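Local coordinates for type IV pilus biogenesis protein PilB (Streptococcus sanguinis, PDB 7B7P), which is a bimodular minor type IV pilin with a direct role in adhesion, carrying a magnesium-binding von Willebrand factor A-like module, at residues T31-L36 with I147-R152; I35-K40 with S138-G143; Q46-E51 with Q74-S79; I55-D60 with L91-K96; R105-N110 with S129-K134. All coordinates share one frame; numbering follows the deposited sequence.

How the interactions relate
All five contacts lie in the pilin module, on the same side of the chain's centre and away from the magnesium site of the von Willebrand factor A-like module. Interactions 1 and 2 share I35 and L36: strand 32-36 pairs antiparallel with 148-152 and parallel with 136-139, and the centres of the two contacts are about 11 Å apart. Interactions 3, 4 and 5 are nested in the chain loop closed by interaction 1, and 3 and 4 cross along the chain. Interaction 4 joins the six-stranded sheet to the three-stranded one that holds interaction 5, about 17 Å away between centres. Strand 148-152, last of its sheet along the chain, is inserted between 53-57 and 32-36.

Interaction 1 of 5, residues T31-L36 with I147-R152; sequences TSIFIL and IAIAYR
Two neighbouring strands of the six-stranded mixed sheet of the pilin module, 32-36 and 148-152, run antiparallel here with a classic beta bulge at each end of the pairing. At one end T31 and S32 both face R152, whose carbonyl O is gripped twice by the threonine: T31 N lies 2.7 Å from R152 O, in the carbonyl plane, while T31 OG1 reaches the same oxygen from well above that plane at 3.3 Å. OG1 can do this because it sits between the backbone N and the carbonyl carbon (chi1 42°). At the other end I147 N donates to L36 O at 3.0 Å, and A148 N adds a weak, bent bond to the same oxygen. Between the bulges F34 and A150 form a hydrogen-bonded pair, F34 N to A150 O at 2.8 Å.

The side chains divide between two faces. On the face of I33, I35, I149 and Y151, I33 CD1 meets Y151 CB at 3.8 Å and the CG2 methyls of I33 and I149 come within 4.2 Å; F95 of strand 92-101 covers I35 and I149. On the other face L36 CD1 touches A150 CB at 3.7 Å, and the small alanine is also packed by Y54 and by P426 at the chain's end. F34 turns its ring away from strand 148-152, to stack with F137 and meet W52 edge-to-face. The R152 guanidinium likewise leaves the pair, NH2 bonding to P155 O. This is antiparallel pairing with a classic bulge at each end, inside the six-stranded mixed sheet, one strand in from the edge strand 136-139.

Interaction 2 of 5, residues I35-K40 with S138-G143; sequences ILDDSK and SKVAKG
Beyond the end of the I35-S138 parallel bridge, strands 32-36 and 136-139 of the six-stranded sheet part into loops, and an Asx turn and an ST turn shape the two exits. Among backbone bonds, K139 N gives a nearly straight one to I35 O at 2.8 Å.

Side chain to backbone, D37 spans the gap. Its CG lies between the backbone N and the carbonyl carbon (chi1 63°), and its two oxygens serve different segments: OD1 accepts S39 N from its own, making the Asx turn, whereas OD2 accepts A141 N at 2.9 Å, nearly along the C-O axis. Within 138-143, S138 OG accepts V140 N, an ST turn.

Apolar contacts flank these bonds. I35 CG2 meets V140 CG2 at 3.7 Å, V140 CG1 lies 3.8 Å from D37 CB, and L36 runs beside K139, pointing the same way, with CD2 3.9 Å from K139 CB.

Charge comes last. The K139 chain is extended beyond CG and crosses K40, bringing two like charges close; both amines donate to P426 O, which probably eases their repulsion, and K40 NZ stands 4.0 Å from K139 NZ.

Interaction 3 of 5, residues Q46-E51 with Q74-S79; sequences QGLTRE and QDWDVS
L48 and W76 meet between two irregular loop segments that share no backbone hydrogen bond. Segment 46-51 lies in the loop between strands 32-36 and 53-57, and segment 74-79 leads into strand 79-80; their nearest CA atoms, those of R50 and D75, are still 7.8 Å apart, which leaves the contact largely to side chains.

W76 carries the contact, its indole reaching across to segment 46-51. L48 lies over one face of it: CB makes a CH-pi contact 3.7 Å from the centroid of the six-membered ring, 24° off the normal, and L48 CD2 sits 3.9 Å from W76 CD2. Backbone oxygens meet the outer end of the indole. L48 O comes within 3.3 Å of W76 CH2 from the side of L48, whereas T49 O lies at the ring edge, 3.4 Å from W76 CZ2. Outside the two segments, W76 NE1 donates to W52 O, and the ring of W69 also meets the indole.

At the outer end, R50 and Q74 cross at about a right angle, each chain bent at chi2. Their guanidinium and amide planes are 39° apart, but the approach of R50 NH2 to Q74 OE1 has a poor angle and is doubtful as a bond.

Chemically, this surface contact rests on an indole with L48 over one face and T49 O at its edge, its N-H satisfied by W52; dispersion, rather than charge, probably does most of the holding.

Interaction 4 of 5, residues I55-D60 with L91-K96; sequences IGLSAD and LDLEFK
L57 packs on L91 and L93 in an apolar contact between two sheets, bringing the end of strand 53-57 against segment 91-96. No hydrogen bond crosses it: the short strand axes stay 7.6 Å apart, too far for backbone pairing, and their directions differ by 146°. The nearest CA atoms, those of L57 and L93, are 6.8 Å apart.

L57 does most of the touching. Its CG is anti to the carbonyl carbon (chi1 -81°), and the branch beyond splits between two partners. The CD1 methyl goes to L91, lying 3.5 Å from L91 CB and close to the carbonyl oxygen of the same residue; these two leucine side chains cross at about a right angle. On the L93 side, L57 CG meets L93 CB at 3.6 Å and L57 CD2 approaches L93 CD2 at 4.0 Å.

The CD2 methyl of L93 also lies against the backbone of strand 53-57, 3.9 Å from G56 CA and 3.9 Å from L57 N.

In the fold, strand 53-57 belongs to the six-stranded mixed sheet and strand 92-101 edges the three-stranded antiparallel one, so the leucines bridge the two sheets of the pilin module. Helix 9-27, the N-terminal helix of the modelled chain, joins the same interior: V23 touches both I55 and F95, and M16 lies against L91. Further along, F95 also reaches I149. V64 of the neighbouring strand 64-67 also touches L57.

Interaction 5 of 5, residues R105-N110 with S129-K134; sequences RLISYN and SALNTK
I107 O accepts S129 N at 2.8 Å in a nearly straight bond, the shortest polar link between these segments. I107 N returns a bond to S129 O at 3.0 Å; here the donor stands above the carbonyl plane, 37° out of it. A third bond follows two residues along, L131 N to R105 O at 2.9 Å, and L106 and A130 form the non-hydrogen-bonded pair between.

This is the ladder of a beta hairpin, strands 104-112 and 124-130, within the three-stranded antiparallel sheet whose other edge is strand 92-101. Its side chains pack on two faces. On one, L106 CD2 meets A130 CB at 3.8 Å. On the other, I107 and L131 cross at about a right angle, with I107 CG2 3.7 Å from L131 CD2. I107 CG1 is anti to the backbone N (chi1 -171°), which puts I107 CG2 between N and the carbonyl carbon, beside L131 CD2. V27 of helix 9-27 and V136 also pack on L131.

Y109 CE2 comes 3.8 Å from S129 CB. The polar ends of this pair converge outside the segments: Y109 OH and S129 OG both hydrogen-bond D24 OD1, tying the hairpin to helix 9-27. Beyond the strand end, T133 OG1 hydrogen-bonds Q135 N and also T31 O, just ahead of strand 32-36.

Interaction 1 of 5, residues T31-L36 with I147-R152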
# COMPACT_ATOMS: atom_id res chain seq x y z
N THR A 31 2.49 12.07 -19.03
CA THR A 31 1.79 10.85 -18.65
C THR A 31 1.87 10.57 -17.15
O THR A 31 1.20 9.66 -16.68
CB THR A 31 2.32 9.67 -19.47
OG1 THR A 31 3.74 9.74 -19.56
CG2 THR A 31 1.72 9.69 -20.88
N SER A 32 2.66 11.34 -16.40
CA SER A 32 2.59 11.33 -14.94
C SER A 32 3.11 12.67 -14.42
O SER A 32 4.04 13.24 -14.99
CB SER A 32 3.40 10.18 -14.33
OG SER A 32 4.78 10.33 -14.60
N ILE A 33 2.48 13.16 -13.36
CA ILE A 33 2.75 14.49 -12.83
C ILE A 33 2.98 14.36 -11.33
O ILE A 33 2.19 13.71 -10.64
CB ILE A 33 1.58 15.48 -13.07
CG1 ILE A 33 1.27 15.63 -14.55
CG2 ILE A 33 1.90 16.84 -12.44
CD1 ILE A 33 2.18 16.59 -15.22
N PHE A 34 4.01 15.04 -10.84
CA PHE A 34 4.24 15.20 -9.41
C PHE A 34 4.31 16.69 -9.11
O PHE A 34 5.12 17.39 -9.71
CB PHE A 34 5.53 14.50 -8.96
CG PHE A 34 5.43 12.99 -8.95
CD1 PHE A 34 5.59 12.27 -10.12
CD2 PHE A 34 5.17 12.31 -7.77
CE1 PHE A 34 5.48 10.88 -10.11
CE2 PHE A 34 5.07 10.92 -7.75
CZ PHE A 34 5.22 10.21 -8.92
N ILE A 35 3.48 17.16 -8.19
CA ILE A 35 3.64 18.51 -7.66
C ILE A 35 4.66 18.47 -6.53
O ILE A 35 4.57 17.62 -5.63
CB ILE A 35 2.29 19.08 -7.18
CG1 ILE A 35 1.29 19.13 -8.33
CG2 ILE A 35 2.47 20.47 -6.63
CD1 ILE A 35 0.16 20.11 -8.07
N LEU A 36 5.62 19.39 -6.56
CA LEU A 36 6.74 19.39 -5.63
C LEU A 36 6.78 20.69 -4.82
O LEU A 36 6.50 21.76 -5.35
CB LEU A 36 8.06 19.22 -6.37
CG LEU A 36 8.05 18.10 -7.42
CD1 LEU A 36 9.42 18.03 -8.06
CD2 LEU A 36 7.69 16.76 -6.79
N ILE A 147 5.68 24.62 -5.57
CA ILE A 147 6.10 25.71 -6.44
C ILE A 147 6.75 25.19 -7.71
O ILE A 147 7.46 25.92 -8.39
CB ILE A 147 7.05 26.66 -5.68
CG1 ILE A 147 8.02 25.87 -4.80
CG2 ILE A 147 6.25 27.61 -4.81
CD1 ILE A 147 9.23 25.34 -5.54
N ALA A 148 6.52 23.93 -8.04
CA ALA A 148 7.23 23.30 -9.14
C ALA A 148 6.55 21.98 -9.46
O ALA A 148 5.77 21.45 -8.66
CB ALA A 148 8.70 23.07 -8.79
N ILE A 149 6.87 21.44 -10.63
CA ILE A 149 6.29 20.21 -11.14
C ILE A 149 7.41 19.35 -11.71
O ILE A 149 8.39 19.86 -12.25
CB ILE A 149 5.20 20.47 -12.22
CG1 ILE A 149 3.81 20.69 -11.62
CG2 ILE A 149 5.14 19.36 -13.25
CD1 ILE A 149 2.80 21.32 -12.59
N ALA A 150 7.25 18.03 -11.58
CA ALA A 150 8.09 17.06 -12.25
C ALA A 150 7.19 16.12 -13.05
O ALA A 150 6.12 15.74 -12.58
CB ALA A 150 8.92 16.27 -11.25
N TYR A 151 7.63 15.76 -14.25
CA TYR A 151 6.75 15.05 -15.16
C TYR A 151 7.54 14.18 -16.12
O TYR A 151 8.74 14.38 -16.33
CB TYR A 151 5.88 16.01 -15.97
CG TYR A 151 6.68 16.83 -16.97
CD1 TYR A 151 7.42 17.92 -16.55
CD2 TYR A 151 6.68 16.50 -18.33
CE1 TYR A 151 8.15 18.68 -17.46
CE2 TYR A 151 7.42 17.25 -19.25
CZ TYR A 151 8.15 18.34 -18.80
OH TYR A 151 8.89 19.11 -19.67
N ARG A 152 6.84 13.24 -16.72
CA ARG A 152 7.35 12.46 -17.84
C ARG A 152 6.30 12.41 -18.93
O ARG A 152 5.10 12.56 -18.68
CB ARG A 152 7.73 11.04 -17.42
CG ARG A 152 9.02 10.96 -16.61
CD ARG A 152 9.29 9.55 -16.13
NE ARG A 152 9.55 8.64 -17.24
CZ ARG A 152 10.71 8.55 -17.87
NH1 ARG A 152 11.74 9.31 -17.51
NH2 ARG A 152 10.85 7.69 -18.87

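Interaction 2 of 5, residues I35-K40 with S138-G143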
# COMPACT_ATOMS: atom_id res chain seq x y z
N ILE A 35 3.48 17.16 -8.19
CA ILE A 35 3.64 18.51 -7.66
C ILE A 35 4.66 18.47 -6.53
O ILE A 35 4.57 17.62 -5.63
CB ILE A 35 2.29 19.08 -7.18
CG1 ILE A 35 1.29 19.13 -8.33
CG2 ILE A 35 2.47 20.47 -6.63
CD1 ILE A 35 0.16 20.11 -8.07
N LEU A 36 5.62 19.39 -6.56
CA LEU A 36 6.74 19.39 -5.63
C LEU A 36 6.78 20.69 -4.82
O LEU A 36 6.50 21.76 -5.35
CB LEU A 36 8.06 19.22 -6.37
CG LEU A 36 8.05 18.10 -7.42
CD1 LEU A 36 9.42 18.03 -8.06
CD2 LEU A 36 7.69 16.76 -6.79
N ASP A 37 7.17 20.58 -3.55
CA ASP A 37 7.49 21.76 -2.76
C ASP A 37 8.99 22.08 -2.90
O ASP A 37 9.74 21.37 -3.58
CB ASP A 37 7.08 21.58 -1.29
CG ASP A 37 7.82 20.43 -0.59
OD1 ASP A 37 9.06 20.36 -0.65
OD2 ASP A 37 7.14 19.61 0.07
N ASP A 38 9.43 23.17 -2.26
CA ASP A 38 10.82 23.61 -2.43
C ASP A 38 11.87 22.66 -1.75
O ASP A 38 13.04 23.05 -1.67
CB ASP A 38 11.00 25.04 -1.92
CG ASP A 38 10.82 25.17 -0.41
OD1 ASP A 38 10.50 24.16 0.27
OD2 ASP A 38 10.99 26.30 0.11
N SER A 39 11.53 21.47 -1.25
CA SER A 39 12.57 20.55 -0.80
C SER A 39 13.14 19.74 -1.97
O SER A 39 14.33 19.39 -1.94
CB SER A 39 12.01 19.62 0.28
OG SER A 39 11.62 18.37 -0.26
N LYS A 40 12.34 19.46 -3.00
CA LYS A 40 12.81 18.76 -4.19
C LYS A 40 12.89 19.66 -5.42
O LYS A 40 12.97 19.16 -6.54
CB LYS A 40 11.94 17.54 -4.49
CG LYS A 40 11.90 16.51 -3.38
CD LYS A 40 11.62 15.11 -3.92
CE LYS A 40 12.45 14.07 -3.17
NZ LYS A 40 12.22 12.67 -3.66
N SER A 138 1.05 14.37 -5.42
CA SER A 138 1.58 15.51 -4.70
C SER A 138 2.66 15.04 -3.74
O SER A 138 2.48 14.07 -3.00
CB SER A 138 0.49 16.24 -3.93
OG SER A 138 1.08 17.13 -3.01
N LYS A 139 3.80 15.74 -3.77
CA LYS A 139 4.89 15.56 -2.83
C LYS A 139 5.10 16.83 -2.01
O LYS A 139 6.22 17.17 -1.67
CB LYS A 139 6.17 15.16 -3.55
CG LYS A 139 6.13 13.74 -4.04
CD LYS A 139 7.50 13.21 -4.43
CE LYS A 139 7.53 11.70 -4.35
NZ LYS A 139 8.75 11.12 -4.96
N VAL A 140 4.01 17.54 -1.73
CA VAL A 140 4.06 18.77 -0.96
C VAL A 140 3.75 18.40 0.49
O VAL A 140 2.60 18.14 0.85
CB VAL A 140 3.09 19.83 -1.50
CG1 VAL A 140 3.36 21.18 -0.85
CG2 VAL A 140 3.23 19.93 -3.01
N ALA A 141 4.79 18.36 1.31
CA ALA A 141 4.64 18.09 2.73
C ALA A 141 4.12 19.34 3.44
O ALA A 141 3.92 20.40 2.83
CB ALA A 141 5.97 17.63 3.33
N LYS A 142 3.88 19.19 4.75
CA LYS A 142 3.60 20.34 5.61
C LYS A 142 2.31 21.06 5.22
O LYS A 142 1.33 20.45 4.79
CB LYS A 142 4.73 21.37 5.53
CG LYS A 142 5.48 21.71 6.80
CD LYS A 142 5.96 20.49 7.54
CE LYS A 142 7.21 20.83 8.33
NZ LYS A 142 7.65 19.69 9.15
N GLY A 143 2.33 22.38 5.43
CA GLY A 143 1.46 23.32 4.75
C GLY A 143 2.34 24.13 3.81
O GLY A 143 2.21 25.35 3.72

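Interaction 3 of 5, residues Q46-E51 with Q74-S79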
# COMPACT_ATOMS: atom_id res chain seq x y z
N GLN A 46 20.81 20.98 -9.15
CA GLN A 46 21.26 20.30 -7.94
C GLN A 46 20.04 19.79 -7.17
O GLN A 46 19.36 20.54 -6.49
CB GLN A 46 22.09 21.22 -7.05
CG GLN A 46 23.29 21.90 -7.72
CD GLN A 46 23.86 23.05 -6.89
OE1 GLN A 46 23.14 23.97 -6.49
NE2 GLN A 46 25.17 23.00 -6.64
N GLY A 47 19.80 18.49 -7.27
CA GLY A 47 18.71 17.87 -6.54
C GLY A 47 17.80 17.15 -7.50
O GLY A 47 17.06 16.23 -7.10
N LEU A 48 17.84 17.54 -8.76
CA LEU A 48 16.96 16.97 -9.76
C LEU A 48 17.19 15.47 -9.87
O LEU A 48 18.33 15.01 -10.07
CB LEU A 48 17.16 17.65 -11.11
CG LEU A 48 16.24 18.83 -11.48
CD1 LEU A 48 16.02 19.75 -10.29
CD2 LEU A 48 16.79 19.62 -12.67
N THR A 49 16.12 14.70 -9.69
CA THR A 49 16.15 13.26 -9.84
C THR A 49 16.16 12.90 -11.32
O THR A 49 15.39 13.46 -12.10
CB THR A 49 14.93 12.66 -9.15
OG1 THR A 49 14.82 13.20 -7.83
CG2 THR A 49 15.03 11.15 -9.08
N ARG A 50 17.05 11.99 -11.70
CA ARG A 50 17.28 11.73 -13.12
C ARG A 50 16.06 11.07 -13.77
O ARG A 50 15.32 10.32 -13.13
CB ARG A 50 18.51 10.85 -13.32
CG ARG A 50 19.67 11.09 -12.37
CD ARG A 50 20.40 9.78 -12.12
NE ARG A 50 20.78 9.15 -13.39
CZ ARG A 50 21.94 9.33 -14.00
NH1 ARG A 50 22.87 10.10 -13.45
NH2 ARG A 50 22.18 8.73 -15.16
N GLU A 51 15.89 11.35 -15.06
CA GLU A 51 14.81 10.88 -15.94
C GLU A 51 13.46 11.52 -15.65
O GLU A 51 12.44 11.11 -16.22
CB GLU A 51 14.69 9.35 -15.93
CG GLU A 51 16.03 8.63 -16.01
CD GLU A 51 15.93 7.14 -15.77
OE1 GLU A 51 16.96 6.44 -15.95
OE2 GLU A 51 14.84 6.66 -15.41
N GLN A 74 21.84 12.38 -21.26
CA GLN A 74 21.61 12.11 -19.84
C GLN A 74 21.84 13.35 -18.99
O GLN A 74 22.62 13.36 -18.03
CB GLN A 74 22.47 10.93 -19.37
CG GLN A 74 22.00 9.57 -19.86
CD GLN A 74 21.23 8.79 -18.81
OE1 GLN A 74 21.57 8.84 -17.62
NE2 GLN A 74 20.21 8.05 -19.24
N ASP A 75 21.13 14.42 -19.35
CA ASP A 75 21.16 15.68 -18.61
C ASP A 75 19.85 16.42 -18.87
O ASP A 75 18.89 15.84 -19.38
CB ASP A 75 22.41 16.49 -19.01
CG ASP A 75 22.73 17.59 -18.02
OD1 ASP A 75 22.88 17.27 -16.81
OD2 ASP A 75 22.82 18.76 -18.43
N TRP A 76 19.82 17.71 -18.54
CA TRP A 76 18.63 18.54 -18.68
C TRP A 76 18.90 19.70 -19.62
O TRP A 76 19.99 20.30 -19.61
CB TRP A 76 18.15 19.04 -17.31
CG TRP A 76 17.57 17.94 -16.49
CD1 TRP A 76 16.37 17.32 -16.68
CD2 TRP A 76 18.19 17.27 -15.38
NE1 TRP A 76 16.19 16.33 -15.74
CE2 TRP A 76 17.30 16.28 -14.94
CE3 TRP A 76 19.41 17.43 -14.72
CZ2 TRP A 76 17.58 15.45 -13.86
CZ3 TRP A 76 19.69 16.60 -13.65
CH2 TRP A 76 18.79 15.62 -13.24
N ASP A 77 17.90 20.01 -20.45
CA ASP A 77 17.97 21.06 -21.46
C ASP A 77 17.28 22.31 -20.92
O ASP A 77 16.15 22.64 -21.29
CB ASP A 77 17.33 20.58 -22.76
CG ASP A 77 17.97 19.30 -23.27
OD1 ASP A 77 19.14 19.05 -22.93
OD2 ASP A 77 17.30 18.54 -24.00
N VAL A 78 17.99 23.02 -20.05
CA VAL A 78 17.50 24.23 -19.38
C VAL A 78 17.04 25.27 -20.41
O VAL A 78 17.86 25.85 -21.13
CB VAL A 78 18.57 24.80 -18.42
CG1 VAL A 78 19.95 24.88 -19.09
CG2 VAL A 78 18.15 26.17 -17.89
N SER A 79 15.73 25.50 -20.48
CA SER A 79 15.13 26.48 -21.38
C SER A 79 14.07 27.28 -20.63
O SER A 79 13.28 26.71 -19.88
CB SER A 79 14.49 25.81 -22.60
OG SER A 79 13.65 26.72 -23.29

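Interaction 4 of 5, residues I55-D60 with L91-K96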
# COMPACT_ATOMS: atom_id res chain seq x y z
N ILE A 55 9.39 21.68 -14.29
CA ILE A 55 9.05 23.08 -14.54
C ILE A 55 9.04 23.79 -13.19
O ILE A 55 8.45 23.29 -12.22
CB ILE A 55 7.69 23.24 -15.23
CG1 ILE A 55 7.68 22.57 -16.59
CG2 ILE A 55 7.35 24.72 -15.40
CD1 ILE A 55 6.29 22.36 -17.13
N GLY A 56 9.66 24.95 -13.13
CA GLY A 56 9.68 25.71 -11.89
C GLY A 56 10.44 27.00 -12.09
O GLY A 56 11.09 27.21 -13.12
N LEU A 57 10.36 27.85 -11.07
CA LEU A 57 11.00 29.15 -11.13
C LEU A 57 12.51 29.04 -10.96
O LEU A 57 13.05 28.07 -10.41
CB LEU A 57 10.44 30.07 -10.06
CG LEU A 57 9.11 30.75 -10.40
CD1 LEU A 57 8.98 32.04 -9.62
CD2 LEU A 57 9.02 30.99 -11.90
N SER A 58 13.20 30.07 -11.44
CA SER A 58 14.64 30.19 -11.30
C SER A 58 15.04 30.32 -9.84
O SER A 58 14.21 30.47 -8.93
CB SER A 58 15.17 31.41 -12.07
OG SER A 58 14.55 32.62 -11.66
N ALA A 59 16.36 30.26 -9.61
CA ALA A 59 16.90 30.63 -8.32
C ALA A 59 16.59 32.09 -8.02
O ALA A 59 16.01 32.41 -6.98
CB ALA A 59 18.41 30.37 -8.30
N ASP A 60 16.92 32.98 -8.96
CA ASP A 60 16.62 34.40 -8.78
C ASP A 60 15.12 34.69 -8.78
O ASP A 60 14.72 35.82 -8.45
CB ASP A 60 17.32 35.24 -9.86
CG ASP A 60 16.99 34.79 -11.28
OD1 ASP A 60 15.81 34.48 -11.57
OD2 ASP A 60 17.91 34.77 -12.13
N LEU A 91 8.85 36.59 -9.34
CA LEU A 91 7.64 35.86 -9.67
C LEU A 91 7.22 34.91 -8.56
O LEU A 91 8.05 34.42 -7.79
CB LEU A 91 7.83 35.08 -10.98
CG LEU A 91 8.05 35.93 -12.23
CD1 LEU A 91 8.27 35.05 -13.45
CD2 LEU A 91 6.85 36.83 -12.44
N ASP A 92 5.91 34.64 -8.49
CA ASP A 92 5.31 33.70 -7.54
C ASP A 92 4.56 32.64 -8.34
O ASP A 92 3.51 32.93 -8.93
CB ASP A 92 4.39 34.43 -6.56
CG ASP A 92 3.88 33.54 -5.42
OD1 ASP A 92 4.54 32.52 -5.10
OD2 ASP A 92 2.82 33.87 -4.83
N LEU A 93 5.09 31.41 -8.36
CA LEU A 93 4.55 30.32 -9.17
C LEU A 93 4.06 29.20 -8.26
O LEU A 93 4.83 28.68 -7.45
CB LEU A 93 5.60 29.80 -10.14
CG LEU A 93 5.29 28.44 -10.76
CD1 LEU A 93 4.07 28.54 -11.68
CD2 LEU A 93 6.51 27.93 -11.51
N GLU A 94 2.80 28.81 -8.40
CA GLU A 94 2.22 27.79 -7.53
C GLU A 94 1.30 26.88 -8.33
O GLU A 94 0.51 27.36 -9.16
CB GLU A 94 1.46 28.44 -6.36
CG GLU A 94 0.63 27.44 -5.57
CD GLU A 94 0.04 28.01 -4.29
OE1 GLU A 94 0.02 29.26 -4.13
OE2 GLU A 94 -0.41 27.21 -3.44
N PHE A 95 1.39 25.57 -8.08
CA PHE A 95 0.53 24.57 -8.71
C PHE A 95 -0.32 23.87 -7.66
O PHE A 95 0.09 23.73 -6.50
CB PHE A 95 1.32 23.52 -9.47
CG PHE A 95 2.33 24.09 -10.40
CD1 PHE A 95 3.57 24.47 -9.92
CD2 PHE A 95 2.05 24.27 -11.75
CE1 PHE A 95 4.52 25.00 -10.78
CE2 PHE A 95 3.00 24.80 -12.61
CZ PHE A 95 4.24 25.16 -12.12
N LYS A 96 -1.49 23.40 -8.09
CA LYS A 96 -2.50 22.85 -7.19
C LYS A 96 -3.43 21.94 -7.99
O LYS A 96 -3.89 22.33 -9.06
CB LYS A 96 -3.32 23.97 -6.53
CG LYS A 96 -3.59 23.73 -5.07
CD LYS A 96 -4.55 24.78 -4.51
CE LYS A 96 -4.12 25.27 -3.12
NZ LYS A 96 -4.64 26.64 -2.84

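Interaction 5 of 5, residues R105-N110 with S129-K134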
# COMPACT_ATOMS: atom_id res chain seq x y z
N ARG A 105 -8.68 15.01 -14.44
CA ARG A 105 -8.22 15.67 -13.24
C ARG A 105 -7.93 17.13 -13.54
O ARG A 105 -7.39 17.46 -14.60
CB ARG A 105 -6.97 14.98 -12.69
CG ARG A 105 -7.26 13.84 -11.73
CD ARG A 105 -7.60 14.33 -10.31
NE ARG A 105 -8.30 13.29 -9.56
CZ ARG A 105 -9.07 13.50 -8.50
NH1 ARG A 105 -9.27 14.73 -8.03
NH2 ARG A 105 -9.66 12.46 -7.90
N LEU A 106 -8.30 18.00 -12.61
CA LEU A 106 -8.07 19.43 -12.76
C LEU A 106 -6.80 19.87 -12.06
O LEU A 106 -6.36 19.27 -11.08
CB LEU A 106 -9.26 20.22 -12.21
CG LEU A 106 -10.55 19.91 -12.97
CD1 LEU A 106 -11.66 20.78 -12.47
CD2 LEU A 106 -10.34 20.08 -14.47
N ILE A 107 -6.21 20.94 -12.59
CA ILE A 107 -5.05 21.58 -11.99
C ILE A 107 -5.26 23.09 -12.03
O ILE A 107 -5.89 23.63 -12.94
CB ILE A 107 -3.75 21.18 -12.72
CG1 ILE A 107 -2.53 21.68 -11.97
CG2 ILE A 107 -3.73 21.73 -14.14
CD1 ILE A 107 -1.23 21.27 -12.63
N SER A 108 -4.75 23.77 -11.01
CA SER A 108 -4.80 25.22 -10.98
C SER A 108 -3.38 25.77 -11.01
O SER A 108 -2.47 25.23 -10.37
CB SER A 108 -5.58 25.73 -9.77
OG SER A 108 -4.72 26.12 -8.72
N TYR A 109 -3.20 26.81 -11.81
CA TYR A 109 -1.94 27.52 -11.91
C TYR A 109 -2.08 28.90 -11.28
O TYR A 109 -3.13 29.54 -11.38
CB TYR A 109 -1.52 27.69 -13.36
CG TYR A 109 -1.44 26.44 -14.18
CD1 TYR A 109 -0.57 25.41 -13.84
CD2 TYR A 109 -2.21 26.32 -15.33
CE1 TYR A 109 -0.48 24.27 -14.63
CE2 TYR A 109 -2.13 25.19 -16.12
CZ TYR A 109 -1.26 24.17 -15.77
OH TYR A 109 -1.21 23.04 -16.56
N ASN A 110 -1.01 29.34 -10.63
CA ASN A 110 -0.88 30.69 -10.12
C ASN A 110 0.45 31.24 -10.63
O ASN A 110 1.46 30.54 -10.58
CB ASN A 110 -0.93 30.71 -8.59
CG ASN A 110 -0.94 32.11 -8.02
OD1 ASN A 110 -0.01 32.89 -8.25
ND2 ASN A 110 -1.99 32.44 -7.28
N SER A 129 -6.99 24.43 -15.41
CA SER A 129 -6.84 23.64 -16.63
C SER A 129 -7.15 22.17 -16.31
O SER A 129 -7.43 21.80 -15.17
CB SER A 129 -5.44 23.81 -17.24
OG SER A 129 -5.32 23.04 -18.43
N ALA A 130 -7.11 21.33 -17.32
CA ALA A 130 -7.37 19.92 -17.14
C ALA A 130 -6.17 19.14 -17.65
O ALA A 130 -5.52 19.56 -18.61
CB ALA A 130 -8.65 19.48 -17.87
N LEU A 131 -5.89 18.01 -17.01
CA LEU A 131 -4.78 17.14 -17.39
C LEU A 131 -5.29 15.96 -18.21
O LEU A 131 -6.48 15.64 -18.21
CB LEU A 131 -4.04 16.61 -16.16
CG LEU A 131 -3.76 17.66 -15.09
CD1 LEU A 131 -3.52 16.99 -13.77
CD2 LEU A 131 -2.58 18.51 -15.50
N ASN A 132 -4.36 15.32 -18.92
CA ASN A 132 -4.70 14.15 -19.73
C ASN A 132 -4.27 12.82 -19.10
O ASN A 132 -4.52 11.77 -19.70
CB ASN A 132 -4.09 14.28 -21.13
CG ASN A 132 -4.61 15.49 -21.87
OD1 ASN A 132 -5.82 15.61 -22.12
ND2 ASN A 132 -3.71 16.43 -22.19
N THR A 133 -3.66 12.85 -17.92
CA THR A 133 -3.32 11.65 -17.17
C THR A 133 -4.06 11.66 -15.84
O THR A 133 -4.36 12.73 -15.29
CB THR A 133 -1.80 11.54 -16.90
OG1 THR A 133 -1.55 10.55 -15.90
CG2 THR A 133 -1.22 12.86 -16.42
N LYS A 134 -4.38 10.46 -15.34
CA LYS A 134 -4.91 10.27 -14.00
C LYS A 134 -3.82 9.96 -12.97
O LYS A 134 -4.14 9.76 -11.79
CB LYS A 134 -5.95 9.14 -13.99
CG LYS A 134 -7.17 9.42 -14.87
CD LYS A 134 -7.15 8.55 -16.12
CE LYS A 134 -7.84 9.23 -17.30
NZ LYS A 134 -7.07 8.99 -18.56